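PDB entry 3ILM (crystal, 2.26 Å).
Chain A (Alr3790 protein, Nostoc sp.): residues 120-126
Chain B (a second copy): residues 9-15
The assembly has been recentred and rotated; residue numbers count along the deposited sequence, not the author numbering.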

# COMPACT_ATOMS: atom_id res chain seq x y z
N SER A 120 5.38 11.35 9.64
CA SER A 120 4.68 10.58 10.66
C SER A 120 3.32 11.28 10.68
O SER A 120 2.31 10.74 11.14
CB SER A 120 5.38 10.69 12.02
OG SER A 120 5.29 12.01 12.56
N ARG A 121 3.34 12.51 10.16
CA ARG A 121 2.16 13.37 10.05
C ARG A 121 1.33 12.90 8.86
O ARG A 121 0.10 13.01 8.88
CB ARG A 121 2.59 14.82 9.84
CG ARG A 121 1.48 15.74 9.35
CD ARG A 121 2.06 17.08 8.92
NE ARG A 121 2.53 17.87 10.06
CZ ARG A 121 3.46 18.82 9.96
NH1 ARG A 121 4.02 19.10 8.79
NH2 ARG A 121 3.83 19.50 11.04
N MSE A 122 1.99 12.41 7.81
CA MSE A 122 1.28 11.91 6.64
C MSE A 122 0.58 10.65 7.10
O MSE A 122 -0.60 10.43 6.81
CB MSE A 122 2.23 11.53 5.51
CG MSE A 122 3.17 12.60 5.05
SE MSE A 122 4.05 12.05 3.40
CE MSE A 122 3.39 10.22 3.26
N GLN A 123 1.34 9.81 7.80
CA GLN A 123 0.85 8.54 8.32
C GLN A 123 -0.27 8.66 9.35
O GLN A 123 -1.23 7.89 9.30
CB GLN A 123 2.02 7.74 8.92
CG GLN A 123 2.62 6.69 7.99
CD GLN A 123 3.82 5.97 8.61
OE1 GLN A 123 4.21 4.89 8.15
NE2 GLN A 123 4.41 6.57 9.64
N ASN A 124 -0.16 9.59 10.29
CA ASN A 124 -1.21 9.73 11.28
C ASN A 124 -2.46 10.35 10.66
O ASN A 124 -3.56 9.84 10.82
CB ASN A 124 -0.76 10.57 12.48
CG ASN A 124 -1.66 10.38 13.69
OD1 ASN A 124 -1.38 9.55 14.56
ND2 ASN A 124 -2.76 11.13 13.73
N HIS A 125 -2.27 11.46 9.96
CA HIS A 125 -3.40 12.12 9.30
C HIS A 125 -4.16 11.06 8.50
O HIS A 125 -5.39 11.05 8.50
CB HIS A 125 -2.89 13.23 8.37
CG HIS A 125 -3.97 13.86 7.54
ND1 HIS A 125 -4.06 13.68 6.18
CD2 HIS A 125 -5.00 14.66 7.89
CE1 HIS A 125 -5.11 14.35 5.72
NE2 HIS A 125 -5.69 14.95 6.74
N LEU A 126 -3.40 10.19 7.84
CA LEU A 126 -3.88 9.09 6.99
C LEU A 126 -5.31 8.57 7.17
O LEU A 126 -5.63 7.57 6.50
CB LEU A 126 -2.91 7.92 7.09
N SER B 9 1.23 18.22 0.51
CA SER B 9 0.20 18.85 1.33
C SER B 9 -1.11 18.07 1.32
O SER B 9 -1.82 18.03 2.33
CB SER B 9 -0.04 20.28 0.85
OG SER B 9 1.13 21.05 1.03
N ARG B 10 -1.44 17.44 0.20
CA ARG B 10 -2.66 16.65 0.12
C ARG B 10 -2.53 15.50 1.13
O ARG B 10 -3.50 15.12 1.77
CB ARG B 10 -2.86 16.05 -1.28
CG ARG B 10 -3.15 17.04 -2.42
CD ARG B 10 -4.52 17.65 -2.32
NE ARG B 10 -5.60 16.66 -2.45
CZ ARG B 10 -6.10 16.22 -3.61
NH1 ARG B 10 -5.64 16.66 -4.77
NH2 ARG B 10 -7.08 15.34 -3.59
N LEU B 11 -1.33 14.94 1.24
CA LEU B 11 -1.07 13.81 2.16
C LEU B 11 -0.93 14.21 3.62
O LEU B 11 -1.27 13.43 4.52
CB LEU B 11 0.19 13.05 1.74
CG LEU B 11 0.09 12.08 0.56
CD1 LEU B 11 1.48 11.70 0.08
CD2 LEU B 11 -0.71 10.84 0.98
N GLU B 12 -0.42 15.41 3.87
CA GLU B 12 -0.24 15.89 5.23
C GLU B 12 -1.51 16.53 5.77
O GLU B 12 -1.78 16.46 6.97
CB GLU B 12 0.86 16.94 5.29
CG GLU B 12 2.27 16.42 5.21
CD GLU B 12 3.28 17.53 5.10
OE1 GLU B 12 4.47 17.28 5.37
OE2 GLU B 12 2.89 18.66 4.73
N TRP B 13 -2.29 17.12 4.88
CA TRP B 13 -3.48 17.86 5.29
C TRP B 13 -4.78 17.68 4.56
O TRP B 13 -5.83 18.11 5.04
CB TRP B 13 -3.18 19.34 5.19
CG TRP B 13 -1.96 19.75 5.87
CD1 TRP B 13 -0.72 19.87 5.33
CD2 TRP B 13 -1.86 20.13 7.24
NE1 TRP B 13 0.17 20.31 6.30
CE2 TRP B 13 -0.51 20.47 7.47
CE3 TRP B 13 -2.77 20.20 8.29
CZ2 TRP B 13 -0.06 20.89 8.72
CZ3 TRP B 13 -2.33 20.62 9.53
CH2 TRP B 13 -0.98 20.96 9.74
N GLY B 14 -4.75 17.07 3.38
CA GLY B 14 -5.99 17.00 2.64
C GLY B 14 -6.97 15.87 2.81
O GLY B 14 -7.18 15.33 3.91
N GLU B 15 -7.60 15.56 1.68
CA GLU B 15 -8.53 14.48 1.64
C GLU B 15 -7.77 13.41 0.91
O GLU B 15 -6.73 13.69 0.33
CB GLU B 15 -9.79 14.93 0.89

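Two short helical segments from two copies of the same protein meet at this contact. The chain A helix runs through A:His125. The chain B helix enters from earlier in its chain and gives way to a loop by B:Gly14. Their axes approach to 7.9 Å, with 58° between their N-to-C directions, so the helices cross obliquely. The backbones come nearest at A:Met122 CA and B:Glu12 CA, 4.5 Å apart. Together the two stretches bury 427 Å².

Each segment is held by its own backbone hydrogen bonds. In chain A, A:His125 N donates to A:Arg121 O at 3.0 Å. In chain B, B:Trp13 N donates to B:Ser9 O at 2.7 Å, and B:Gly14 N to B:Arg10 O at 2.8 Å.

A:Met122, modelled as selenomethionine, is buried, and its CA makes the closest CA approach, to B:Glu12. Its CA is 3.6 Å from B:Leu11 O, which shows how tightly the backbones pack here. Its side chain meets two neighbours. The methyl A:Met122 CE rests 4.0 Å from B:Leu11 CD1, an apolar contact. A:Met122 CG lies 3.9 Å from B:Glu12 CG, so the aliphatic part of the glutamate also packs against it.

A:Arg121 points its CA-to-CB bond toward chain B. Its CD is 3.8 Å from B:Glu12 CG, and the two side chains lie along one another. Their charged ends form a long salt bridge, with A:Arg121 NH1 3.9 Å from B:Glu12 OE1. At this distance the attraction is electrostatic rather than a direct hydrogen bond. B:Glu12 OE1 is also hydrogen-bonded to a residue just outside the stretches. B:Trp13 starts away from chain A, but the end of its side chain comes nearer. Its CZ2 sits over one face of the arginine guanidinium, 4.2 Å from A:Arg121 NE.

A:His125 reaches the C-terminal part of the chain B segment, where backbone carbonyls are available. Its ND1 donates a hydrogen bond to B:Leu11 O at 3.3 Å. The N-H...O angle of 137° is well short of linear. B:Glu12 O lies over one face of the ring, 3.4 Å from A:His125 CG. B:Gly14 O lies at the ring edge, 2.9 Å from A:His125 CE1, so the polarised C-H side of the imidazole meets a carbonyl oxygen. A:His125 NE2 is 3.2 Å from the same B:Gly14 O, but the angle is too poor for a hydrogen bond.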